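Long-range contacts in UPF0053 protein HI_0107 (Haemophilus influenzae, PDB 3LAE), which is of unknown function but may bind flavin adenine dinucleotide; this chain is the transporter-associated domain of a longer membrane protein: residues I12-A17 / I73-V78; F26-D31 / D59-T64; P50-I55 / L66-N71. All blocks are in the same frame, centred on the assembly; numbering follows the deposited sequence.

Contact 1: residues I12-A17 / I73-V78; sequences IIDGSA and IKQAKV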
ATOM      1  N   ILE A  12       1.839  -8.526  -1.429  1.00 10.32           N
ATOM      2  CA  ILE A  12       2.819  -7.692  -0.749  0.50 12.34           C
ATOM      3  C   ILE A  12       3.251  -6.619  -1.727  1.00 10.02           C
ATOM      4  O   ILE A  12       3.769  -6.930  -2.802  1.00 12.51           O
ATOM      5  CB  ILE A  12       4.048  -8.488  -0.298  0.50 16.28           C
ATOM      6  CG1 ILE A  12       3.605  -9.706   0.506  0.50 22.83           C
ATOM      7  CG2 ILE A  12       4.971  -7.603   0.540  0.50 18.58           C
ATOM      8  CD1 ILE A  12       2.598  -9.365   1.560  0.50 25.93           C
ATOM      9  N   ILE A  13       3.011  -5.365  -1.349  0.50  9.99           N
ATOM     10  CA  ILE A  13       3.272  -4.216  -2.206  0.50 11.72           C
ATOM     11  C   ILE A  13       4.372  -3.347  -1.598  0.50 11.97           C
ATOM     12  O   ILE A  13       4.453  -3.214  -0.376  0.50 13.48           O
ATOM     13  CB  ILE A  13       1.997  -3.361  -2.347  0.50 15.08           C
ATOM     14  CG1 ILE A  13       0.801  -4.232  -2.752  0.50 18.53           C
ATOM     15  CG2 ILE A  13       2.204  -2.237  -3.347  0.50 16.42           C
ATOM     16  CD1 ILE A  13       0.942  -4.884  -4.107  0.50 20.98           C
ATOM     17  N   ASP A  14       5.228  -2.771  -2.438  1.00 11.95           N
ATOM     18  CA  ASP A  14       6.205  -1.800  -1.977  1.00 12.78           C
ATOM     19  C   ASP A  14       5.526  -0.461  -1.742  1.00 12.51           C
ATOM     20  O   ASP A  14       4.607  -0.083  -2.471  1.00 12.98           O
ATOM     21  CB  ASP A  14       7.252  -1.553  -3.060  1.00 17.23           C
ATOM     22  CG  ASP A  14       8.176  -2.717  -3.274  1.00 20.51           C
ATOM     23  OD1 ASP A  14       8.319  -3.575  -2.378  1.00 23.15           O
ATOM     24  OD2 ASP A  14       8.780  -2.747  -4.368  1.00 25.59           O
ATOM     25  N   GLY A  15       6.018   0.285  -0.761  1.00 12.07           N
ATOM     26  CA  GLY A  15       5.546   1.640  -0.540  1.00 12.69           C
ATOM     27  C   GLY A  15       5.716   2.524  -1.764  1.00 10.62           C
ATOM     28  O   GLY A  15       4.920   3.441  -1.998  1.00 12.07           O
ATOM     29  N   SER A  16       6.750   2.248  -2.558  1.00 11.07           N
ATOM     30  CA  SER A  16       7.039   3.047  -3.750  1.00 10.33           C
ATOM     31  C   SER A  16       6.042   2.835  -4.887  1.00 10.74           C
ATOM     32  O   SER A  16       6.083   3.553  -5.891  1.00 13.06           O
ATOM     33  CB  SER A  16       8.428   2.714  -4.268  1.00 11.95           C
ATOM     34  OG  SER A  16       8.480   1.353  -4.674  1.00 14.01           O
ATOM     35  N   ALA A  17       5.162   1.845  -4.744  1.00 10.15           N
ATOM     36  CA  ALA A  17       4.220   1.530  -5.813  1.00 10.60           C
ATOM     37  C   ALA A  17       3.378   2.738  -6.212  1.00 12.02           C
ATOM     38  O   ALA A  17       2.800   3.417  -5.367  1.00 13.31           O
ATOM     39  CB  ALA A  17       3.323   0.376  -5.412  1.00 13.00           C
ATOM     40  N   ILE A  73       6.745   3.903   4.561  1.00 13.43           N
ATOM     41  CA  ILE A  73       6.303   2.521   4.439  0.50 12.46           C
ATOM     42  C   ILE A  73       7.088   1.889   3.308  1.00 11.86           C
ATOM     43  O   ILE A  73       7.056   2.368   2.168  1.00 13.89           O
ATOM     44  CB  ILE A  73       4.808   2.407   4.111  0.50 13.28           C
ATOM     45  CG1 ILE A  73       3.953   2.812   5.313  0.50 15.67           C
ATOM     46  CG2 ILE A  73       4.465   0.979   3.694  0.50 13.17           C
ATOM     47  CD1 ILE A  73       3.759   4.295   5.448  0.50 17.45           C
ATOM     48  N   LYS A  74       7.809   0.818   3.631  1.00 10.26           N
ATOM     49  CA  LYS A  74       8.604   0.096   2.635  1.00 11.30           C
ATOM     50  C   LYS A  74       7.839  -1.072   2.022  1.00 10.33           C
ATOM     51  O   LYS A  74       7.913  -1.308   0.818  1.00 13.36           O
ATOM     52  CB  LYS A  74       9.920  -0.395   3.246  1.00 13.21           C
ATOM     53  CG  LYS A  74      10.866   0.727   3.613  1.00 16.59           C
ATOM     54  CD  LYS A  74      11.424   1.377   2.365  1.00 20.85           C
ATOM     55  CE  LYS A  74      12.431   2.465   2.716  1.00 25.48           C
ATOM     56  NZ  LYS A  74      12.958   3.131   1.491  1.00 27.23           N
ATOM     57  N   GLN A  75       7.113  -1.816   2.847  1.00  9.91           N
ATOM     58  CA  GLN A  75       6.336  -2.958   2.357  1.00  9.08           C
ATOM     59  C   GLN A  75       5.057  -3.087   3.153  1.00  9.20           C
ATOM     60  O   GLN A  75       5.051  -2.906   4.381  1.00 10.34           O
ATOM     61  CB  GLN A  75       7.135  -4.276   2.461  1.00 13.29           C
ATOM     62  CG  GLN A  75       8.378  -4.325   1.550  1.00 18.33           C
ATOM     63  CD  GLN A  75       8.999  -5.706   1.419  1.00 23.65           C
ATOM     64  OE1 GLN A  75       8.352  -6.724   1.656  1.00 26.60           O
ATOM     65  NE2 GLN A  75      10.266  -5.741   1.021  1.00 26.75           N
ATOM     66  N   ALA A  76       3.975  -3.427   2.465  1.00 10.59           N
ATOM     67  CA  ALA A  76       2.698  -3.676   3.115  1.00 10.89           C
ATOM     68  C   ALA A  76       1.991  -4.869   2.483  1.00 10.47           C
ATOM     69  O   ALA A  76       2.069  -5.084   1.275  1.00 13.19           O
ATOM     70  CB  ALA A  76       1.800  -2.431   3.032  1.00 12.99           C
ATOM     71  N   LYS A  77       1.283  -5.628   3.305  1.00 10.05           N
ATOM     72  CA  LYS A  77       0.413  -6.699   2.840  1.00  9.72           C
ATOM     73  C   LYS A  77      -0.949  -6.098   2.565  1.00 10.03           C
ATOM     74  O   LYS A  77      -1.436  -5.253   3.340  1.00 10.75           O
ATOM     75  CB  LYS A  77       0.299  -7.757   3.941  1.00  9.82           C
ATOM     76  CG  LYS A  77      -0.793  -8.754   3.744  1.00 11.23           C
ATOM     77  CD  LYS A  77      -0.873  -9.678   4.974  1.00 12.69           C
ATOM     78  CE  LYS A  77      -2.153 -10.482   4.993  1.00 13.29           C
ATOM     79  NZ  LYS A  77      -2.219 -11.330   6.231  1.00 15.28           N
ATOM     80  N   VAL A  78      -1.574  -6.530   1.474  1.00  9.23           N
ATOM     81  CA  VAL A  78      -2.860  -5.985   1.059  1.00 10.27           C
ATOM     82  C   VAL A  78      -3.861  -7.079   0.724  1.00 12.12           C
ATOM     83  O   VAL A  78      -3.537  -8.033   0.006  1.00 13.11           O
ATOM     84  CB  VAL A  78      -2.686  -5.098  -0.197  1.00 13.21           C
ATOM     85  CG1 VAL A  78      -4.031  -4.595  -0.707  1.00 17.28           C
ATOM     86  CG2 VAL A  78      -1.777  -3.936   0.124  1.00 15.70           C
TER
HETATM   87  O   HOH W   1       9.060   1.005  -1.117  1.00 19.72           O
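I13 and A76 hold the two strands together with a pair of backbone bonds. I13 N donates to A76 O at 2.8 Å, and the N-H points almost straight at the acceptor, at 173°. A76 N returns the bond to I13 O at 2.9 Å. Past this pair G15 N donates to K74 O at 2.9 Å, from well above the carbonyl plane. Water 1 also donates to K74 O and accepts from S16 N. It bridges the strand to the type I turn from D14 to A17, which follows strand 11-14 and leads to helix 19-26. Within the turn, G15 CA lies 3.2 Å from I73 O in a CA-H...O contact. This contact buries I73 O, which has no hydrogen-bond partner in the model.

The strands 11-14 and 72-80 are antiparallel neighbours in the sheet of this transporter-associated domain. I12 with K77 and D14 with Q75 are non-hydrogen-bonded pairs flanking I13 and A76. On the face that carries I12, its CD1 lies 3.7 Å from K77 CB. Its CG2 branch, anti to the backbone N, comes 3.7 Å from Q75 OE1. D14 and Q75 lie side by side and point the same way, and D14 OD2 takes a hydrogen bond from N2 N. On the other face I13 CG1 meets V78 CG2 at 3.9 Å. F38 of helix 38-45 packs on A76 and V78 there. K74 and Q75 form a classic beta bulge opposite E67, and L66 of the same strand packs on I12.

Contact 2: residues F26-D31 / D59-T64; sequences FNWELD and DGLLIT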
ATOM      1  N   PHE A  26      -4.750  -3.905 -10.885  1.00 22.40           N
ATOM      2  CA  PHE A  26      -5.551  -4.742  -9.991  1.00 23.42           C
ATOM      3  C   PHE A  26      -7.027  -4.365  -9.883  1.00 27.50           C
ATOM      4  O   PHE A  26      -7.769  -4.998  -9.131  1.00 29.29           O
ATOM      5  CB  PHE A  26      -4.937  -4.729  -8.587  1.00 23.25           C
ATOM      6  CG  PHE A  26      -3.497  -5.135  -8.554  1.00 21.91           C
ATOM      7  CD1 PHE A  26      -3.061  -6.252  -9.250  1.00 26.17           C
ATOM      8  CD2 PHE A  26      -2.578  -4.414  -7.822  1.00 20.38           C
ATOM      9  CE1 PHE A  26      -1.731  -6.626  -9.224  1.00 26.48           C
ATOM     10  CE2 PHE A  26      -1.251  -4.786  -7.788  1.00 20.61           C
ATOM     11  CZ  PHE A  26      -0.825  -5.894  -8.491  1.00 24.17           C
ATOM     12  N   ASN A  27      -7.445  -3.334 -10.613  1.00 27.09           N
ATOM     13  CA  ASN A  27      -8.820  -2.846 -10.530  0.50 27.75           C
ATOM     14  C   ASN A  27      -9.166  -2.331  -9.132  1.00 28.06           C
ATOM     15  O   ASN A  27     -10.300  -2.489  -8.664  1.00 31.03           O
ATOM     16  CB  ASN A  27      -9.804  -3.942 -10.953  0.50 27.56           C
ATOM     17  CG  ASN A  27     -11.227  -3.438 -11.056  0.50 28.55           C
ATOM     18  OD1 ASN A  27     -11.465  -2.264 -11.336  0.50 30.69           O
ATOM     19  ND2 ASN A  27     -12.184  -4.328 -10.832  0.50 28.22           N
ATOM     20  N   TRP A  28      -8.185  -1.729  -8.465  1.00 24.46           N
ATOM     21  CA  TRP A  28      -8.403  -1.144  -7.150  1.00 21.06           C
ATOM     22  C   TRP A  28      -8.920   0.269  -7.326  1.00 22.48           C
ATOM     23  O   TRP A  28      -8.941   0.806  -8.440  1.00 24.55           O
ATOM     24  CB  TRP A  28      -7.122  -1.143  -6.316  1.00 20.42           C
ATOM     25  CG  TRP A  28      -6.644  -2.515  -5.892  1.00 18.81           C
ATOM     26  CD1 TRP A  28      -7.338  -3.693  -5.961  1.00 21.74           C
ATOM     27  CD2 TRP A  28      -5.369  -2.835  -5.325  1.00 20.34           C
ATOM     28  NE1 TRP A  28      -6.567  -4.724  -5.473  1.00 22.47           N
ATOM     29  CE2 TRP A  28      -5.354  -4.222  -5.072  1.00 21.65           C
ATOM     30  CE3 TRP A  28      -4.241  -2.079  -4.993  1.00 21.29           C
ATOM     31  CZ2 TRP A  28      -4.251  -4.870  -4.520  1.00 23.90           C
ATOM     32  CZ3 TRP A  28      -3.145  -2.724  -4.447  1.00 23.98           C
ATOM     33  CH2 TRP A  28      -3.157  -4.103  -4.218  1.00 24.41           C
ATOM     34  N   GLU A  29      -9.327   0.895  -6.230  1.00 20.69           N
ATOM     35  CA  GLU A  29      -9.882   2.232  -6.346  1.00 22.83           C
ATOM     36  C   GLU A  29      -9.243   3.164  -5.344  1.00 21.59           C
ATOM     37  O   GLU A  29      -9.913   3.884  -4.607  1.00 25.78           O
ATOM     38  CB  GLU A  29     -11.400   2.184  -6.227  1.00 25.11           C
ATOM     39  CG  GLU A  29     -12.010   1.343  -7.340  1.00 28.20           C
ATOM     40  CD  GLU A  29     -13.515   1.329  -7.317  1.00 30.15           C
ATOM     41  OE1 GLU A  29     -14.082   0.644  -6.445  1.00 31.45           O
ATOM     42  OE2 GLU A  29     -14.129   1.997  -8.177  1.00 33.94           O
ATOM     43  N   LEU A  30      -7.919   3.143  -5.340  1.00 19.33           N
ATOM     44  CA  LEU A  30      -7.152   4.020  -4.481  1.00 17.78           C
ATOM     45  C   LEU A  30      -7.314   5.453  -4.959  1.00 16.40           C
ATOM     46  O   LEU A  30      -7.359   5.714  -6.162  1.00 17.89           O
ATOM     47  CB  LEU A  30      -5.681   3.612  -4.499  1.00 18.23           C
ATOM     48  CG  LEU A  30      -5.511   2.134  -4.134  1.00 21.21           C
ATOM     49  CD1 LEU A  30      -4.062   1.727  -4.124  1.00 20.95           C
ATOM     50  CD2 LEU A  30      -6.166   1.891  -2.777  1.00 26.06           C
ATOM     51  N   ASP A  31      -7.429   6.368  -4.004  1.00 15.18           N
ATOM     52  CA  ASP A  31      -7.564   7.796  -4.296  1.00 13.83           C
ATOM     53  C   ASP A  31      -6.245   8.340  -4.829  1.00 14.63           C
ATOM     54  O   ASP A  31      -5.230   8.293  -4.144  1.00 15.83           O
ATOM     55  CB  ASP A  31      -7.944   8.521  -3.008  1.00 16.54           C
ATOM     56  CG  ASP A  31      -8.310   9.981  -3.222  1.00 20.51           C
ATOM     57  OD1 ASP A  31      -8.047  10.547  -4.305  1.00 21.72           O
ATOM     58  OD2 ASP A  31      -8.871  10.565  -2.277  1.00 28.46           O
ATOM     59  N   ASP A  59      -9.607   2.891   1.388  1.00 15.18           N
ATOM     60  CA  ASP A  59     -10.047   2.830  -0.005  1.00 16.00           C
ATOM     61  C   ASP A  59     -10.305   1.412  -0.504  1.00 16.60           C
ATOM     62  O   ASP A  59      -9.873   1.047  -1.597  1.00 16.98           O
ATOM     63  CB  ASP A  59      -9.020   3.498  -0.922  1.00 19.12           C
ATOM     64  CG  ASP A  59      -8.890   4.980  -0.665  1.00 21.86           C
ATOM     65  OD1 ASP A  59      -7.920   5.574  -1.169  1.00 23.32           O
ATOM     66  OD2 ASP A  59      -9.744   5.554   0.048  1.00 24.03           O
ATOM     67  N   GLY A  60     -11.000   0.613   0.299  1.00 14.30           N
ATOM     68  CA  GLY A  60     -11.395  -0.725  -0.120  1.00 14.05           C
ATOM     69  C   GLY A  60     -10.342  -1.792   0.103  1.00 12.28           C
ATOM     70  O   GLY A  60     -10.534  -2.951  -0.307  1.00 15.68           O
ATOM     71  N   LEU A  61      -9.239  -1.418   0.753  1.00 12.78           N
ATOM     72  CA  LEU A  61      -8.171  -2.366   1.047  1.00 13.09           C
ATOM     73  C   LEU A  61      -7.940  -2.532   2.545  1.00 12.74           C
ATOM     74  O   LEU A  61      -8.004  -1.563   3.301  1.00 15.15           O
ATOM     75  CB  LEU A  61      -6.867  -1.910   0.410  1.00 12.77           C
ATOM     76  CG  LEU A  61      -6.839  -1.694  -1.109  1.00 15.27           C
ATOM     77  CD1 LEU A  61      -5.434  -1.298  -1.516  1.00 18.60           C
ATOM     78  CD2 LEU A  61      -7.300  -2.951  -1.847  1.00 18.86           C
ATOM     79  N   LEU A  62      -7.654  -3.766   2.949  1.00 10.89           N
ATOM     80  CA  LEU A  62      -7.231  -4.068   4.309  1.00 10.64           C
ATOM     81  C   LEU A  62      -5.724  -4.264   4.274  1.00 10.54           C
ATOM     82  O   LEU A  62      -5.206  -5.192   3.632  1.00 10.28           O
ATOM     83  CB  LEU A  62      -7.927  -5.337   4.789  1.00 12.34           C
ATOM     84  CG  LEU A  62      -7.557  -5.855   6.180  1.00 15.06           C
ATOM     85  CD1 LEU A  62      -7.961  -4.841   7.240  1.00 17.11           C
ATOM     86  CD2 LEU A  62      -8.250  -7.180   6.413  1.00 15.33           C
ATOM     87  N   ILE A  63      -5.019  -3.378   4.962  1.00 10.50           N
ATOM     88  CA  ILE A  63      -3.586  -3.243   4.800  1.00 11.54           C
ATOM     89  C   ILE A  63      -2.874  -3.554   6.104  1.00 11.31           C
ATOM     90  O   ILE A  63      -3.290  -3.094   7.167  1.00 13.81           O
ATOM     91  CB  ILE A  63      -3.253  -1.789   4.403  1.00 12.88           C
ATOM     92  CG1 ILE A  63      -3.924  -1.427   3.075  1.00 14.58           C
ATOM     93  CG2 ILE A  63      -1.753  -1.580   4.330  1.00 15.81           C
ATOM     94  CD1 ILE A  63      -3.960   0.087   2.809  1.00 19.29           C
ATOM     95  N   THR A  64      -1.802  -4.334   6.022  1.00 10.09           N
ATOM     96  CA  THR A  64      -0.953  -4.611   7.173  1.00 10.12           C
ATOM     97  C   THR A  64       0.433  -4.077   6.863  1.00  8.66           C
ATOM     98  O   THR A  64       1.054  -4.471   5.870  1.00 10.18           O
ATOM     99  CB  THR A  64      -0.864  -6.130   7.466  1.00 11.80           C
ATOM    100  OG1 THR A  64      -2.187  -6.649   7.675  1.00 12.20           O
ATOM    101  CG2 THR A  64      -0.025  -6.398   8.724  1.00 12.98           C
TER
HETATM  102  O   HOH W   2      -9.839  -0.576  -3.896  1.00 25.86           O
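L61 lays its CD2 methyl over the five-membered ring of W28. The methyl is 3.9 Å from the ring centroid and only 6° off the normal, a CH-pi contact. The other methyl, CD1, reaches the benzo part of the indole, 3.8 Å from W28 CE3. The opposite face of the indole is met by F26 CB, offset toward the rim. L61 CD1 also touches L30 CD2 at 3.5 Å, with the two leucine side chains at about a right angle. L30 CD2 also packs on D59 CB at 3.8 Å.

These residues join the loop that follows helix 19-26 to the start of strand 61-69. N27, with positive phi, is where the chain leaves the helix. The apolar group is part of the layer between the helices and the sheet: L22 of helix 19-26 touches both W28 and L30, L41 of helix 38-45 touches L30, and V78 and K80 of strand 72-80 touch W28 and L61.

Polar bonds join the same loop to the turn before the strand. D31 N donates to D59 OD1 at 3.0 Å, with an N-H...O angle of 165°. The donor lies above the carboxylate plane, 47° out of it. The carboxylate of D31 turns to another partner, and its OD1 accepts from E33 N. Water 2 accepts from E29 N at 2.8 Å and donates to D59 O, linking the two backbones.

Contact 3: residues P50-I55 / L66-N71; sequences PDEGTI and LEVGDN. With EDO (1,2-ethanediol), chain E.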
ATOM      1  N   PRO A  50       3.293   4.997  11.022  1.00 44.19           N
ATOM      2  CA  PRO A  50       2.734   3.798  11.651  1.00 39.88           C
ATOM      3  C   PRO A  50       3.773   2.734  11.944  1.00 35.34           C
ATOM      4  O   PRO A  50       4.733   2.574  11.196  1.00 37.36           O
ATOM      5  CB  PRO A  50       1.756   3.286  10.602  1.00 39.37           C
ATOM      6  CG  PRO A  50       2.316   3.786   9.309  1.00 42.76           C
ATOM      7  CD  PRO A  50       2.953   5.096   9.594  1.00 43.85           C
ATOM      8  N   ASP A  51       3.573   2.007  13.035  1.00 32.83           N
ATOM      9  CA  ASP A  51       4.458   0.915  13.372  1.00 25.23           C
ATOM     10  C   ASP A  51       4.221  -0.246  12.429  1.00 17.87           C
ATOM     11  O   ASP A  51       3.130  -0.427  11.890  1.00 17.41           O
ATOM     12  CB  ASP A  51       4.205   0.428  14.801  1.00 30.21           C
ATOM     13  CG  ASP A  51       4.524   1.470  15.840  1.00 37.41           C
ATOM     14  OD1 ASP A  51       5.174   2.482  15.500  1.00 38.49           O
ATOM     15  OD2 ASP A  51       4.123   1.269  17.005  1.00 41.38           O
ATOM     16  N   GLU A  52       5.258  -1.040  12.234  1.00 15.67           N
ATOM     17  CA  GLU A  52       5.066  -2.343  11.644  1.00 12.68           C
ATOM     18  C   GLU A  52       4.036  -3.110  12.463  1.00 12.32           C
ATOM     19  O   GLU A  52       3.987  -2.987  13.692  1.00 17.51           O
ATOM     20  CB  GLU A  52       6.395  -3.084  11.605  1.00 12.53           C
ATOM     21  CG  GLU A  52       7.380  -2.383  10.689  1.00 11.32           C
ATOM     22  CD  GLU A  52       8.777  -2.965  10.742  1.00 13.00           C
ATOM     23  OE1 GLU A  52       9.031  -3.916  11.524  1.00 13.49           O
ATOM     24  OE2 GLU A  52       9.633  -2.478   9.981  1.00 12.70           O
ATOM     25  N   GLY A  53       3.221  -3.898  11.776  1.00 12.81           N
ATOM     26  CA  GLY A  53       2.181  -4.672  12.422  1.00 13.49           C
ATOM     27  C   GLY A  53       0.833  -3.981  12.459  1.00 15.44           C
ATOM     28  O   GLY A  53      -0.180  -4.608  12.780  1.00 18.36           O
ATOM     29  N   THR A  54       0.804  -2.687  12.165  1.00 15.10           N
ATOM     30  CA  THR A  54      -0.449  -1.931  12.105  0.50 15.25           C
ATOM     31  C   THR A  54      -1.352  -2.454  10.996  1.00 15.53           C
ATOM     32  O   THR A  54      -0.886  -2.659   9.878  1.00 15.19           O
ATOM     33  CB  THR A  54      -0.195  -0.432  11.812  0.50 15.68           C
ATOM     34  OG1 THR A  54       0.629   0.131  12.839  0.50 16.38           O
ATOM     35  CG2 THR A  54      -1.520   0.341  11.725  0.50 15.31           C
ATOM     36  N   ILE A  55      -2.634  -2.642  11.296  1.00 17.22           N
ATOM     37  CA  ILE A  55      -3.627  -3.052  10.320  1.00 18.19           C
ATOM     38  C   ILE A  55      -4.612  -1.911  10.193  1.00 19.83           C
ATOM     39  O   ILE A  55      -5.132  -1.405  11.194  1.00 21.45           O
ATOM     40  CB  ILE A  55      -4.367  -4.328  10.764  1.00 18.81           C
ATOM     41  CG1 ILE A  55      -3.400  -5.510  10.816  1.00 20.03           C
ATOM     42  CG2 ILE A  55      -5.534  -4.640   9.828  1.00 21.93           C
ATOM     43  CD1 ILE A  55      -3.980  -6.726  11.517  1.00 23.49           C
ATOM     44  N   LEU A  66       4.159  -4.069   6.929  1.00  9.89           N
ATOM     45  CA  LEU A  66       5.169  -5.097   7.180  1.00  9.32           C
ATOM     46  C   LEU A  66       6.565  -4.545   7.486  1.00  9.98           C
ATOM     47  O   LEU A  66       7.300  -5.110   8.303  1.00 11.58           O
ATOM     48  CB  LEU A  66       5.277  -6.056   5.990  1.00 10.66           C
ATOM     49  CG  LEU A  66       4.041  -6.826   5.571  1.00 11.65           C
ATOM     50  CD1 LEU A  66       4.382  -7.735   4.399  1.00 14.58           C
ATOM     51  CD2 LEU A  66       3.485  -7.638   6.756  1.00 12.14           C
ATOM     52  N   GLU A  67       6.936  -3.456   6.814  1.00 10.09           N
ATOM     53  CA  GLU A  67       8.279  -2.915   6.935  1.00 10.54           C
ATOM     54  C   GLU A  67       8.219  -1.406   6.835  1.00 11.15           C
ATOM     55  O   GLU A  67       7.632  -0.873   5.886  1.00 11.33           O
ATOM     56  CB  GLU A  67       9.211  -3.443   5.830  1.00 10.86           C
ATOM     57  CG  GLU A  67      10.662  -3.042   6.073  1.00 12.32           C
ATOM     58  CD  GLU A  67      11.600  -3.356   4.918  1.00 14.63           C
ATOM     59  OE1 GLU A  67      11.191  -4.092   4.001  1.00 16.31           O
ATOM     60  OE2 GLU A  67      12.752  -2.848   4.933  1.00 15.79           O
ATOM     61  N   VAL A  68       8.808  -0.734   7.821  1.00 11.85           N
ATOM     62  CA  VAL A  68       8.951   0.721   7.819  0.50 14.24           C
ATOM     63  C   VAL A  68      10.428   1.070   7.930  1.00 14.09           C
ATOM     64  O   VAL A  68      11.164   0.426   8.680  1.00 18.62           O
ATOM     65  CB  VAL A  68       8.203   1.360   9.011  0.50 16.29           C
ATOM     66  CG1 VAL A  68       8.410   2.872   9.044  0.50 14.90           C
ATOM     67  CG2 VAL A  68       6.727   1.026   8.958  0.50 18.40           C
ATOM     68  N   GLY A  69      10.858   2.093   7.210  1.00 15.83           N
ATOM     69  CA  GLY A  69      12.234   2.535   7.288  1.00 18.78           C
ATOM     70  C   GLY A  69      12.290   3.956   6.791  1.00 24.44           C
ATOM     71  O   GLY A  69      11.538   4.327   5.894  1.00 26.66           O
ATOM     72  N   ASP A  70      13.164   4.758   7.381  1.00 27.57           N
ATOM     73  CA  ASP A  70      13.311   6.160   7.004  0.50 32.22           C
ATOM     74  C   ASP A  70      11.970   6.870   7.020  1.00 31.11           C
ATOM     75  O   ASP A  70      11.661   7.678   6.150  1.00 34.24           O
ATOM     76  CB  ASP A  70      13.985   6.298   5.641  0.50 36.29           C
ATOM     77  CG  ASP A  70      15.493   6.399   5.751  0.50 38.17           C
ATOM     78  OD1 ASP A  70      16.037   5.991   6.800  0.50 39.90           O
ATOM     79  OD2 ASP A  70      16.132   6.887   4.794  0.50 39.00           O
ATOM     80  N   ASN A  71      11.180   6.573   8.045  1.00 29.49           N
ATOM     81  CA  ASN A  71       9.850   7.154   8.175  1.00 32.56           C
ATOM     82  C   ASN A  71       9.013   7.032   6.903  1.00 30.52           C
ATOM     83  O   ASN A  71       8.213   7.918   6.591  1.00 36.44           O
ATOM     84  CB  ASN A  71       9.934   8.622   8.598  1.00 39.06           C
ATOM     85  CG  ASN A  71      10.486   8.796  10.000  1.00 44.67           C
ATOM     86  OD1 ASN A  71      11.269   9.708  10.255  1.00 48.67           O
ATOM     87  ND2 ASN A  71      10.080   7.918  10.916  1.00 45.38           N
TER
HETATM   88  C1  EDO E  81      14.991   4.272  10.878  0.80 46.73           C
HETATM   89  O1  EDO E  81      15.295   4.701   9.546  0.80 45.73           O
HETATM   90  C2  EDO E  81      14.017   3.103  10.819  0.80 46.90           C
HETATM   91  O2  EDO E  81      14.611   2.034  10.074  0.80 47.71           O
HETATM   92  O   HOH W   3       7.761  -6.447  10.944  1.00 14.06           O
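E52 OE2 accepts the backbone N-H of V68 at 2.9 Å. The bond is nearly straight, at 169°, and uses the anti lone pair, on the side away from OE1. Water 3 donates to E52 OE1 at 2.9 Å and also to L66 O. The carboxylate is thus tied to the strand backbone at two places, once directly and once through water. A chi1 of -65° sets E52 CG beside its own backbone N, where it lies 3.6 Å from V68 N. The extended chain beyond carries OE2 to that N-H. E52 OE2 also comes 3.4 Å from E67 CA.

V68 directs its side chain toward the loop. Its CG2 lies 3.4 Å from P50 O and 3.9 Å from E52 CG, and I49 packs on the same side chain.

The loop between helix 38-45 and strand 55-58 here lies against the C-terminal end of strand 61-69. It makes a type II turn from D51 to T54, with G53 at a positive phi. T54 OG1 donates to D51 O at 2.7 Å, and T54 N reaches this oxygen from the same face of its plane in a longer bond. G53 and T54 also have backbone bonds to I65. In the strand, L66 and E67 form a classic beta bulge opposite Q75. Beyond it, D70 N donates to O1 of a 1,2-ethanediol at 3.0 Å, a molecule probably left from crystallisation.

Overall arrangement
Contact 1 lies closest to the centre of the chain and is partly buried. It is held mainly by backbone bonds between sheet neighbours. Contact 2 is also partly buried, but side-chain packing under the helices dominates it, with polar links at one end. Contact 3 is a surface contact, built on a carboxylate, a water and a valine methyl. Contacts 2 and 3 use strand 61-69 at its two ends, on opposite sides of the chain's centre, about 18 Å apart between centres. Strand 72-80 of contact 1 is its sheet neighbour. V78 packs on W28 and L61 of contact 2, and K74 and Q75 bond to E67 and L66 of contact 3.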